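Local coordinates for thymine dioxygenase (Neurospora crassa, PDB 5C3Q), which probably oxidises the methyl group of thymine, using molecular oxygen and 2-oxoglutarate, as a member of the iron-dependent dioxygenase family, at residues 57-60 against 61-65; 68-71 against 72-75; 146-149 against 150-154; 154-157 against 158-161. All coordinates share one frame; numbering follows the deposited sequence.

All four contacts are local side-chain meetings along two helices that flank the large sheet of the double-stranded beta-helix fold and, in interaction 2, the loop that leaves the first. In chain order, interactions 1 and 2 occupy the start and the end of helix 57-71, their centres about 17 Å apart. Interactions 3 and 4 follow one another on helix 147-173, centres about 11 Å apart, and share Phe-154. The two helices pack together: interaction 1 touches both 3 and 4 through Phe-59 and Val-63, and 3 also by a probable hydrogen bond from His-62 to Thr-150; in interaction 2, Phe-70 meets Phe-147 of interaction 3. The helix pair thus backs the sheet whose strands 190-200 and 284-295 carry Arg-192, Arg-288 and Ser-290, which bind 2-oxoglutarate.

Interaction 1 (57-60 against 61-65); sequences PDFR and EHVFN. With EDO (1,2-ethanediol), chain L.
Val-63 N donates to the carbonyl O of Phe-59 at 2.9 Å, and this turn of helix brings the two side chains against each other. The methyl CG2 of Val-63 lies over one face of the Phe-59 ring, 3.9 Å from its centroid and 16° off the normal, a CH-pi contact displaced toward the rim at CZ. It gets there because CG1 takes the place anti to the backbone N (chi1 168°), leaving CG2 beside that N and directed back along the helix. Next to CZ on the same ring, Phe-59 CE1 comes to the edge of the His-62 imidazole, 4.3 Å from His-62 CD2.

Elsewhere round the helix, Arg-60 and Phe-64 run side by side and point the same way. The extended arginine chain carries NE to 3.8 Å from Phe-64 CE1, with the guanidinium and ring planes 28° apart. The edge of the Phe-64 ring also turns inward to the backbone, placing CD1 3.2 Å from Arg-60 O, in the plane of the ring. Beyond the ring, Arg-60 NH2 makes a nearly straight bond of 2.8 Å to O1 of an ethanediol, probably from the crystallisation liquor, and a second bond to Thr-251 O. The diol also rests against Pro-57.

Phe-59 and Val-63 face helix 147-173, whereas Phe-64 meets Tyr-289 and Ile-291 of strand 284-295 and Phe-226 of strand 222-227. Both oxygens bound by the arginine NH2 are neutral, which suggests that hydrogen-bond direction, more than a counter-charge, fixes this end of the guanidinium.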
loop_
_atom_site.group_PDB
_atom_site.type_symbol
_atom_site.label_atom_id
_atom_site.label_comp_id
_atom_site.label_asym_id
_atom_site.label_seq_id
_atom_site.Cartn_x
_atom_site.Cartn_y
_atom_site.Cartn_z
ATOM N N PRO A 57 10.100 8.019 -14.128
ATOM C CA PRO A 57 8.810 7.666 -14.743
ATOM C C PRO A 57 8.897 6.621 -15.859
ATOM O O PRO A 57 7.979 5.814 -15.998
ATOM C CB PRO A 57 8.268 9.000 -15.283
ATOM C CG PRO A 57 9.350 10.004 -15.122
ATOM C CD PRO A 57 10.369 9.469 -14.167
ATOM N N ASP A 58 9.973 6.630 -16.646
ATOM C CA ASP A 58 10.126 5.628 -17.709
ATOM C C ASP A 58 10.368 4.230 -17.134
ATOM O O ASP A 58 9.893 3.246 -17.693
ATOM C CB ASP A 58 11.216 6.013 -18.721
ATOM C CG ASP A 58 12.616 5.996 -18.130
ATOM O OD1 ASP A 58 12.792 6.461 -16.983
ATOM O OD2 ASP A 58 13.544 5.527 -18.825
ATOM N N PHE A 59 11.084 4.144 -16.014
ATOM C CA PHE A 59 11.265 2.858 -15.336
ATOM C C PHE A 59 9.950 2.369 -14.727
ATOM O O PHE A 59 9.625 1.191 -14.838
ATOM C CB PHE A 59 12.364 2.918 -14.267
ATOM C CG PHE A 59 12.607 1.597 -13.581
ATOM C CD1 PHE A 59 12.964 0.473 -14.318
ATOM C CD2 PHE A 59 12.460 1.470 -12.206
ATOM C CE1 PHE A 59 13.177 -0.749 -13.698
ATOM C CE2 PHE A 59 12.677 0.253 -11.580
ATOM C CZ PHE A 59 13.033 -0.859 -12.327
ATOM N N ARG A 60 9.194 3.274 -14.102
ATOM C CA ARG A 60 7.868 2.935 -13.558
ATOM C C ARG A 60 6.935 2.405 -14.649
ATOM O O ARG A 60 6.221 1.426 -14.444
ATOM C CB ARG A 60 7.225 4.153 -12.884
ATOM C CG ARG A 60 5.732 4.004 -12.600
ATOM C CD ARG A 60 5.180 5.247 -11.929
ATOM N NE ARG A 60 3.733 5.196 -11.734
ATOM C CZ ARG A 60 3.031 6.092 -11.038
ATOM N NH1 ARG A 60 1.717 5.954 -10.922
ATOM N NH2 ARG A 60 3.631 7.125 -10.452
ATOM N N GLU A 61 6.945 3.065 -15.803
ATOM C CA GLU A 61 6.146 2.635 -16.952
ATOM C C GLU A 61 6.526 1.211 -17.389
ATOM O O GLU A 61 5.659 0.380 -17.651
ATOM C CB GLU A 61 6.335 3.614 -18.111
ATOM C CG GLU A 61 5.245 3.568 -19.165
ATOM C CD GLU A 61 5.455 4.595 -20.265
ATOM O OE1 GLU A 61 5.967 5.703 -19.974
ATOM O OE2 GLU A 61 5.104 4.295 -21.425
ATOM N N HIS A 62 7.829 0.947 -17.450
ATOM C CA HIS A 62 8.353 -0.384 -17.759
ATOM C C HIS A 62 7.904 -1.426 -16.724
ATOM O O HIS A 62 7.490 -2.528 -17.088
ATOM C CB HIS A 62 9.884 -0.336 -17.843
ATOM C CG HIS A 62 10.527 -1.678 -18.020
ATOM N ND1 HIS A 62 10.371 -2.432 -19.163
ATOM C CD2 HIS A 62 11.337 -2.393 -17.205
ATOM C CE1 HIS A 62 11.055 -3.556 -19.042
ATOM N NE2 HIS A 62 11.651 -3.557 -17.862
ATOM N N VAL A 63 7.976 -1.069 -15.444
ATOM C CA VAL A 63 7.549 -1.967 -14.365
ATOM C C VAL A 63 6.067 -2.330 -14.514
ATOM O O VAL A 63 5.698 -3.503 -14.386
ATOM C CB VAL A 63 7.843 -1.361 -12.971
ATOM C CG1 VAL A 63 7.139 -2.134 -11.862
ATOM C CG2 VAL A 63 9.345 -1.336 -12.717
ATOM N N PHE A 64 5.231 -1.333 -14.803
ATOM C CA PHE A 64 3.801 -1.572 -15.060
ATOM C C PHE A 64 3.567 -2.469 -16.275
ATOM O O PHE A 64 2.728 -3.366 -16.229
ATOM C CB PHE A 64 3.038 -0.252 -15.234
ATOM C CG PHE A 64 2.489 0.304 -13.951
ATOM C CD1 PHE A 64 3.306 1.004 -13.073
ATOM C CD2 PHE A 64 1.154 0.126 -13.618
ATOM C CE1 PHE A 64 2.805 1.512 -11.890
ATOM C CE2 PHE A 64 0.645 0.633 -12.432
ATOM C CZ PHE A 64 1.473 1.328 -11.570
ATOM N N ASN A 65 4.299 -2.224 -17.359
ATOM C CA ASN A 65 4.226 -3.085 -18.547
ATOM C C ASN A 65 4.638 -4.525 -18.228
ATOM O O ASN A 65 4.020 -5.478 -18.705
ATOM C CB ASN A 65 5.116 -2.542 -19.671
ATOM C CG ASN A 65 4.569 -1.270 -20.306
ATOM O OD1 ASN A 65 3.356 -1.086 -20.423
ATOM N ND2 ASN A 65 5.470 -0.397 -20.749
HETATM C C1 EDO L . 6.740 8.089 -11.595
HETATM O O1 EDO L . 6.352 7.682 -10.279
HETATM C C2 EDO L . 7.655 9.293 -11.484
HETATM O O2 EDO L . 8.646 9.039 -10.484
#

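Interaction 2 (68-71 against 72-75); sequences AKFF and KLPK
The C-terminal end of helix 57-71 closes here, as Phe-70 and Ala-68 hand their carbonyls to the residues that lead out of it. Lys-72 N still makes the i to i+4 bond of the helix, reaching Ala-68 O at 3.2 Å, but it is bent, with an angle of 140° at the hydrogen. One residue on, Leu-73 N turns to Phe-70 O at 3.0 Å, an i to i+3 bond that arrives from above the carbonyl plane. The turn is tight: Leu-73 CB stands only 3.1 Å from Phe-70 O.

From there the Leu-73 side chain crosses that of Phe-70 at about a right angle, and its methyl CD2 comes 3.9 Å from Phe-70 CD1, obliquely to the ring. Its torsions, chi1 -111° and chi2 24°, lie away from staggered values, which suggests some strain or a loosely defined side chain. After Leu-73 the backbone extends, and Pro-74 serves as N-cap of the next helix, 75-79; the segment is thus a short link between helices 57-71 and 75-79. Phe-71 O is drawn into the same link by a bond from Lys-78 NZ.

The other side of the Phe-70 ring aims its edge at Phe-71, Phe-70 CD2 standing 3.8 Å above the plane of the Phe-71 ring, over its centre. Phe-71 in turn meets the ring of His-195, while Phe-70 packs on Tyr-123 and Phe-147, and Leu-144 touches both Phe-70 and Leu-73. Lys-72 takes the outer course: its CG passes 3.4 Å from Ala-68 O, and the extended chain then leads away from the helix.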
loop_
_atom_site.group_PDB
_atom_site.type_symbol
_atom_site.label_atom_id
_atom_site.label_comp_id
_atom_site.label_asym_id
_atom_site.label_seq_id
_atom_site.Cartn_x
_atom_site.Cartn_y
_atom_site.Cartn_z
ATOM N N ALA A 68 1.831 -6.120 -16.224
ATOM C CA ALA A 68 0.761 -6.474 -17.158
ATOM C C ALA A 68 1.077 -7.775 -17.900
ATOM O O ALA A 68 0.184 -8.573 -18.168
ATOM C CB ALA A 68 0.520 -5.343 -18.151
ATOM N N LYS A 69 2.350 -7.988 -18.218
ATOM C CA LYS A 69 2.779 -9.220 -18.882
ATOM C C LYS A 69 2.638 -10.445 -17.978
ATOM O O LYS A 69 2.308 -11.529 -18.458
ATOM C CB LYS A 69 4.212 -9.087 -19.407
ATOM C CG LYS A 69 4.316 -8.188 -20.630
ATOM C CD LYS A 69 5.758 -7.867 -20.980
ATOM C CE LYS A 69 5.836 -6.906 -22.156
ATOM N NZ LYS A 69 7.208 -6.851 -22.731
ATOM N N PHE A 70 2.868 -10.282 -16.676
ATOM C CA PHE A 70 2.656 -11.391 -15.745
ATOM C C PHE A 70 1.191 -11.806 -15.686
ATOM O O PHE A 70 0.880 -12.988 -15.732
ATOM C CB PHE A 70 3.124 -11.057 -14.328
ATOM C CG PHE A 70 2.764 -12.114 -13.321
ATOM C CD1 PHE A 70 3.591 -13.212 -13.121
ATOM C CD2 PHE A 70 1.577 -12.035 -12.601
ATOM C CE1 PHE A 70 3.253 -14.194 -12.205
ATOM C CE2 PHE A 70 1.233 -13.015 -11.686
ATOM C CZ PHE A 70 2.073 -14.094 -11.484
ATOM N N PHE A 71 0.292 -10.835 -15.557
ATOM C CA PHE A 71 -1.124 -11.152 -15.372
ATOM C C PHE A 71 -1.774 -11.700 -16.648
ATOM O O PHE A 71 -2.817 -12.352 -16.581
ATOM C CB PHE A 71 -1.883 -9.949 -14.798
ATOM C CG PHE A 71 -1.529 -9.657 -13.362
ATOM C CD1 PHE A 71 -1.907 -10.536 -12.354
ATOM C CD2 PHE A 71 -0.801 -8.525 -13.020
ATOM C CE1 PHE A 71 -1.577 -10.289 -11.034
ATOM C CE2 PHE A 71 -0.473 -8.267 -11.696
ATOM C CZ PHE A 71 -0.861 -9.149 -10.705
ATOM N N LYS A 72 -1.138 -11.458 -17.794
ATOM C CA LYS A 72 -1.552 -12.065 -19.067
ATOM C C LYS A 72 -1.201 -13.554 -19.175
ATOM O O LYS A 72 -1.675 -14.228 -20.082
ATOM C CB LYS A 72 -0.937 -11.309 -20.250
ATOM C CG LYS A 72 -1.651 -10.009 -20.580
ATOM C CD LYS A 72 -0.943 -9.252 -21.692
ATOM C CE LYS A 72 -1.818 -8.138 -22.242
ATOM N NZ LYS A 72 -1.163 -7.433 -23.376
ATOM N N LEU A 73 -0.362 -14.055 -18.268
ATOM C CA LEU A 73 -0.089 -15.493 -18.175
ATOM C C LEU A 73 -1.378 -16.297 -18.004
ATOM O O LEU A 73 -2.345 -15.805 -17.417
ATOM C CB LEU A 73 0.846 -15.807 -16.995
ATOM C CG LEU A 73 2.290 -16.288 -17.204
ATOM C CD1 LEU A 73 2.908 -15.889 -18.539
ATOM C CD2 LEU A 73 3.152 -15.812 -16.044
ATOM N N PRO A 74 -1.387 -17.546 -18.506
ATOM C CA PRO A 74 -2.545 -18.413 -18.297
ATOM C C PRO A 74 -2.727 -18.770 -16.823
ATOM O O PRO A 74 -1.746 -18.861 -16.083
ATOM C CB PRO A 74 -2.227 -19.659 -19.133
ATOM C CG PRO A 74 -0.759 -19.628 -19.368
ATOM C CD PRO A 74 -0.332 -18.194 -19.306
ATOM N N LYS A 75 -3.980 -18.963 -16.424
ATOM C CA LYS A 75 -4.354 -19.236 -15.035
ATOM C C LYS A 75 -3.495 -20.320 -14.383
ATOM O O LYS A 75 -3.109 -20.185 -13.220
ATOM C CB LYS A 75 -5.838 -19.620 -14.970
ATOM C CG LYS A 75 -6.431 -19.728 -13.571
ATOM C CD LYS A 75 -7.938 -19.472 -13.603
ATOM C CE LYS A 75 -8.714 -20.308 -12.592
ATOM N NZ LYS A 75 -8.623 -19.779 -11.203
#

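Interaction 3 (146-149 against 150-154); sequences GFKS and TMNNF
Thr-150 reaches back one turn to Gly-146, the N-cap of helix 147-173. Its CB sits 3.3 Å from Gly-146 O, and OG1, beside the backbone N (chi1 -65°), donates to that oxygen at 2.8 Å from above the carbonyl plane. OG1 is also hydrogen-bonded to His-62 NE2, while the methyl CG2 packs on Val-63. Gly-146 O takes two further donors, Thr-150 N at 3.0 Å and Ser-149 OG, so three groups grip it in the first turn. A valine in place of Thr-150 would probably leave His-62 NE2 without this mate and Gly-146 O with one donor fewer.

Next along, CG of Met-151 lies over one face of the Phe-147 ring, 4.1 Å from the centroid and 14° off the normal. SD follows obliquely in a Met-aromatic contact. Lys-148 and Asn-152 run side by side, Lys-148 CG 3.4 Å from Asn-152 ND2, with ND2 bonded to Glu-128.

The helix start is wedged between two elements: Phe-147 and Thr-150 touch Thr-66 of helix 57-71, whereas Phe-147 and Met-151 meet Leu-193 of strand 190-200.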
loop_
_atom_site.group_PDB
_atom_site.type_symbol
_atom_site.label_atom_id
_atom_site.label_comp_id
_atom_site.label_asym_id
_atom_site.label_seq_id
_atom_site.Cartn_x
_atom_site.Cartn_y
_atom_site.Cartn_z
ATOM N N GLY A 146 13.154 -11.069 -18.139
ATOM C CA GLY A 146 13.439 -9.791 -17.494
ATOM C C GLY A 146 12.514 -9.481 -16.330
ATOM O O GLY A 146 12.712 -8.484 -15.639
ATOM N N PHE A 147 11.507 -10.329 -16.110
ATOM C CA PHE A 147 10.519 -10.109 -15.049
ATOM C C PHE A 147 11.170 -9.993 -13.674
ATOM O O PHE A 147 10.915 -9.033 -12.947
ATOM C CB PHE A 147 9.463 -11.224 -15.024
ATOM C CG PHE A 147 8.407 -11.034 -13.963
ATOM C CD1 PHE A 147 7.318 -10.205 -14.189
ATOM C CD2 PHE A 147 8.511 -11.672 -12.728
ATOM C CE1 PHE A 147 6.351 -10.015 -13.211
ATOM C CE2 PHE A 147 7.546 -11.489 -11.747
ATOM C CZ PHE A 147 6.464 -10.659 -11.989
ATOM N N LYS A 148 12.004 -10.969 -13.320
ATOM C CA LYS A 148 12.636 -10.984 -12.001
ATOM C C LYS A 148 13.552 -9.782 -11.792
ATOM O O LYS A 148 13.470 -9.111 -10.762
ATOM C CB LYS A 148 13.437 -12.270 -11.779
ATOM C CG LYS A 148 14.133 -12.326 -10.422
ATOM C CD LYS A 148 15.257 -13.348 -10.380
ATOM C CE LYS A 148 14.753 -14.720 -9.984
ATOM N NZ LYS A 148 15.824 -15.747 -10.111
ATOM N N SER A 149 14.423 -9.524 -12.763
ATOM C CA SER A 149 15.406 -8.444 -12.654
ATOM C C SER A 149 14.737 -7.074 -12.545
ATOM O O SER A 149 15.205 -6.207 -11.811
ATOM C CB SER A 149 16.363 -8.465 -13.848
ATOM O OG SER A 149 15.647 -8.402 -15.071
ATOM N N THR A 150 13.647 -6.891 -13.282
ATOM C CA THR A 150 12.854 -5.668 -13.215
ATOM C C THR A 150 12.256 -5.468 -11.820
ATOM O O THR A 150 12.392 -4.394 -11.230
ATOM C CB THR A 150 11.721 -5.694 -14.263
ATOM O OG1 THR A 150 12.290 -5.701 -15.579
ATOM C CG2 THR A 150 10.799 -4.486 -14.121
ATOM N N MET A 151 11.601 -6.505 -11.304
ATOM C CA MET A 151 10.897 -6.418 -10.025
ATOM C C MET A 151 11.840 -6.311 -8.829
ATOM O O MET A 151 11.536 -5.607 -7.872
ATOM C CB MET A 151 9.947 -7.608 -9.848
ATOM C CG MET A 151 8.791 -7.610 -10.833
ATOM S SD MET A 151 7.829 -6.089 -10.733
ATOM C CE MET A 151 6.967 -6.110 -12.299
ATOM N N ASN A 152 12.974 -7.005 -8.879
ATOM C CA ASN A 152 13.991 -6.872 -7.828
ATOM C C ASN A 152 14.608 -5.474 -7.805
ATOM O O ASN A 152 14.841 -4.912 -6.734
ATOM C CB ASN A 152 15.086 -7.931 -7.984
ATOM C CG ASN A 152 14.663 -9.286 -7.453
ATOM O OD1 ASN A 152 13.740 -9.391 -6.646
ATOM N ND2 ASN A 152 15.343 -10.332 -7.900
ATOM N N ASN A 153 14.870 -4.928 -8.990
ATOM C CA ASN A 153 15.341 -3.549 -9.129
ATOM C C ASN A 153 14.322 -2.584 -8.532
ATOM O O ASN A 153 14.666 -1.735 -7.712
ATOM C CB ASN A 153 15.579 -3.225 -10.610
ATOM C CG ASN A 153 16.246 -1.878 -10.828
ATOM O OD1 ASN A 153 16.494 -1.121 -9.890
ATOM N ND2 ASN A 153 16.544 -1.572 -12.080
ATOM N N PHE A 154 13.062 -2.739 -8.924
ATOM C CA PHE A 154 11.988 -1.898 -8.395
ATOM C C PHE A 154 11.853 -2.039 -6.878
ATOM O O PHE A 154 11.705 -1.040 -6.175
ATOM C CB PHE A 154 10.662 -2.223 -9.079
ATOM C CG PHE A 154 9.570 -1.235 -8.780
ATOM C CD1 PHE A 154 9.650 0.069 -9.250
ATOM C CD2 PHE A 154 8.459 -1.610 -8.041
ATOM C CE1 PHE A 154 8.646 0.982 -8.982
ATOM C CE2 PHE A 154 7.450 -0.702 -7.768
ATOM C CZ PHE A 154 7.543 0.596 -8.243
#

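Interaction 4 (154-157 against 158-161)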
loop_
_atom_site.group_PDB
_atom_site.type_symbol
_atom_site.label_atom_id
_atom_site.label_comp_id
_atom_site.label_asym_id
_atom_site.label_seq_id
_atom_site.Cartn_x
_atom_site.Cartn_y
_atom_site.Cartn_z
ATOM N N PHE A 154 13.062 -2.739 -8.924
ATOM C CA PHE A 154 11.988 -1.898 -8.395
ATOM C C PHE A 154 11.853 -2.039 -6.878
ATOM O O PHE A 154 11.705 -1.040 -6.175
ATOM C CB PHE A 154 10.662 -2.223 -9.079
ATOM C CG PHE A 154 9.570 -1.235 -8.780
ATOM C CD1 PHE A 154 9.650 0.069 -9.250
ATOM C CD2 PHE A 154 8.459 -1.610 -8.041
ATOM C CE1 PHE A 154 8.646 0.982 -8.982
ATOM C CE2 PHE A 154 7.450 -0.702 -7.768
ATOM C CZ PHE A 154 7.543 0.596 -8.243
ATOM N N PHE A 155 11.925 -3.271 -6.382
ATOM C CA PHE A 155 11.863 -3.536 -4.937
ATOM C C PHE A 155 12.903 -2.709 -4.168
ATOM O O PHE A 155 12.573 -2.060 -3.173
ATOM C CB PHE A 155 12.059 -5.038 -4.660
ATOM C CG PHE A 155 11.846 -5.434 -3.220
ATOM C CD1 PHE A 155 12.849 -5.257 -2.278
ATOM C CD2 PHE A 155 10.648 -6.000 -2.812
ATOM C CE1 PHE A 155 12.657 -5.621 -0.953
ATOM C CE2 PHE A 155 10.449 -6.367 -1.491
ATOM C CZ PHE A 155 11.454 -6.180 -0.560
ATOM N N ASP A 156 14.147 -2.731 -4.641
ATOM C CA ASP A 156 15.254 -2.023 -3.978
ATOM C C ASP A 156 15.140 -0.495 -4.073
ATOM O O ASP A 156 15.509 0.213 -3.138
ATOM C CB ASP A 156 16.606 -2.497 -4.528
ATOM C CG ASP A 156 16.924 -3.935 -4.132
ATOM O OD1 ASP A 156 16.283 -4.454 -3.188
ATOM O OD2 ASP A 156 17.813 -4.551 -4.756
ATOM N N GLN A 157 14.613 0.007 -5.184
ATOM C CA GLN A 157 14.370 1.445 -5.319
ATOM C C GLN A 157 13.240 1.935 -4.403
ATOM O O GLN A 157 13.325 3.030 -3.847
ATOM C CB GLN A 157 14.083 1.804 -6.773
ATOM C CG GLN A 157 15.301 1.625 -7.663
ATOM C CD GLN A 157 15.102 2.197 -9.052
ATOM O OE1 GLN A 157 14.544 3.285 -9.216
ATOM N NE2 GLN A 157 15.564 1.470 -10.062
ATOM N N CYS A 158 12.193 1.126 -4.243
ATOM C CA CYS A 158 11.120 1.438 -3.293
ATOM C C CYS A 158 11.606 1.305 -1.850
ATOM O O CYS A 158 11.194 2.073 -0.978
ATOM C CB CYS A 158 9.907 0.529 -3.509
ATOM S SG CYS A 158 8.979 0.844 -5.027
ATOM N N LYS A 159 12.466 0.321 -1.603
ATOM C CA LYS A 159 13.116 0.155 -0.301
ATOM C C LYS A 159 13.906 1.413 0.066
ATOM O O LYS A 159 13.863 1.870 1.209
ATOM C CB LYS A 159 14.038 -1.074 -0.334
ATOM C CG LYS A 159 15.021 -1.216 0.819
ATOM C CD LYS A 159 15.938 -2.408 0.569
ATOM C CE LYS A 159 17.123 -2.427 1.509
ATOM N NZ LYS A 159 18.072 -3.522 1.151
ATOM N N ALA A 160 14.616 1.968 -0.912
ATOM C CA ALA A 160 15.363 3.214 -0.716
ATOM C C ALA A 160 14.427 4.399 -0.446
ATOM O O ALA A 160 14.711 5.227 0.414
ATOM C CB ALA A 160 16.253 3.497 -1.916
ATOM N N LEU A 161 13.309 4.474 -1.168
ATOM C CA LEU A 161 12.326 5.545 -0.943
ATOM C C LEU A 161 11.684 5.461 0.445
ATOM O O LEU A 161 11.439 6.485 1.084
ATOM C CB LEU A 161 11.243 5.521 -2.026
ATOM C CG LEU A 161 10.196 6.637 -1.990
ATOM C CD1 LEU A 161 10.841 8.016 -1.983
ATOM C CD2 LEU A 161 9.244 6.505 -3.170
#
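Sulfur-aromatic contact joins Phe-154 and Cys-158, one turn apart. Cys-158 SG sits over a face of the Phe-154 ring, 3.7 Å from the centroid and 21° off the normal, offset toward CE2 and CZ. Two torsions bring them together: SG stands beside its own backbone N (chi1 -70°), while the phenylalanine CG lies anti to N (chi1 -169°), swinging the ring forward under the sulfur. With only an alanine in place of Phe-154, the face under SG would be lost, which is likely to open a gap there and to leave Phe-226 without its edge-to-face partner.

Backbone bonds follow the regular i to i+4 pattern. Cys-158 N reaches Phe-154 O at 2.9 Å, and Lys-159, Ala-160 and Leu-161 bond in turn to the carbonyls of Phe-155, Asp-156 and Gln-157. This is the middle of helix 147-173, whose inner side lies on the large sheet of the double-stranded beta-helix: Cys-158 touches Leu-224 and Phe-226 of strand 222-227 and Tyr-293 of strand 284-295. Tyr-293 also meets the Phe-155 ring edge-to-face.

Charged and polar groups take other sides. Asp-156 OD1 lies 4.8 Å from Lys-159 NZ, too far for a salt bridge, though the opposite charges probably still attract. The extended lysine chain brings CD to 4.3 Å from OD1. That same oxygen lies in the plane of the Phe-155 ring, at its edge, where the positive rim of the ring would favour a carboxylate. Gln-157 NE2 bonds back to Asn-153 OD1, while its side chain packs on Phe-59 of helix 57-71.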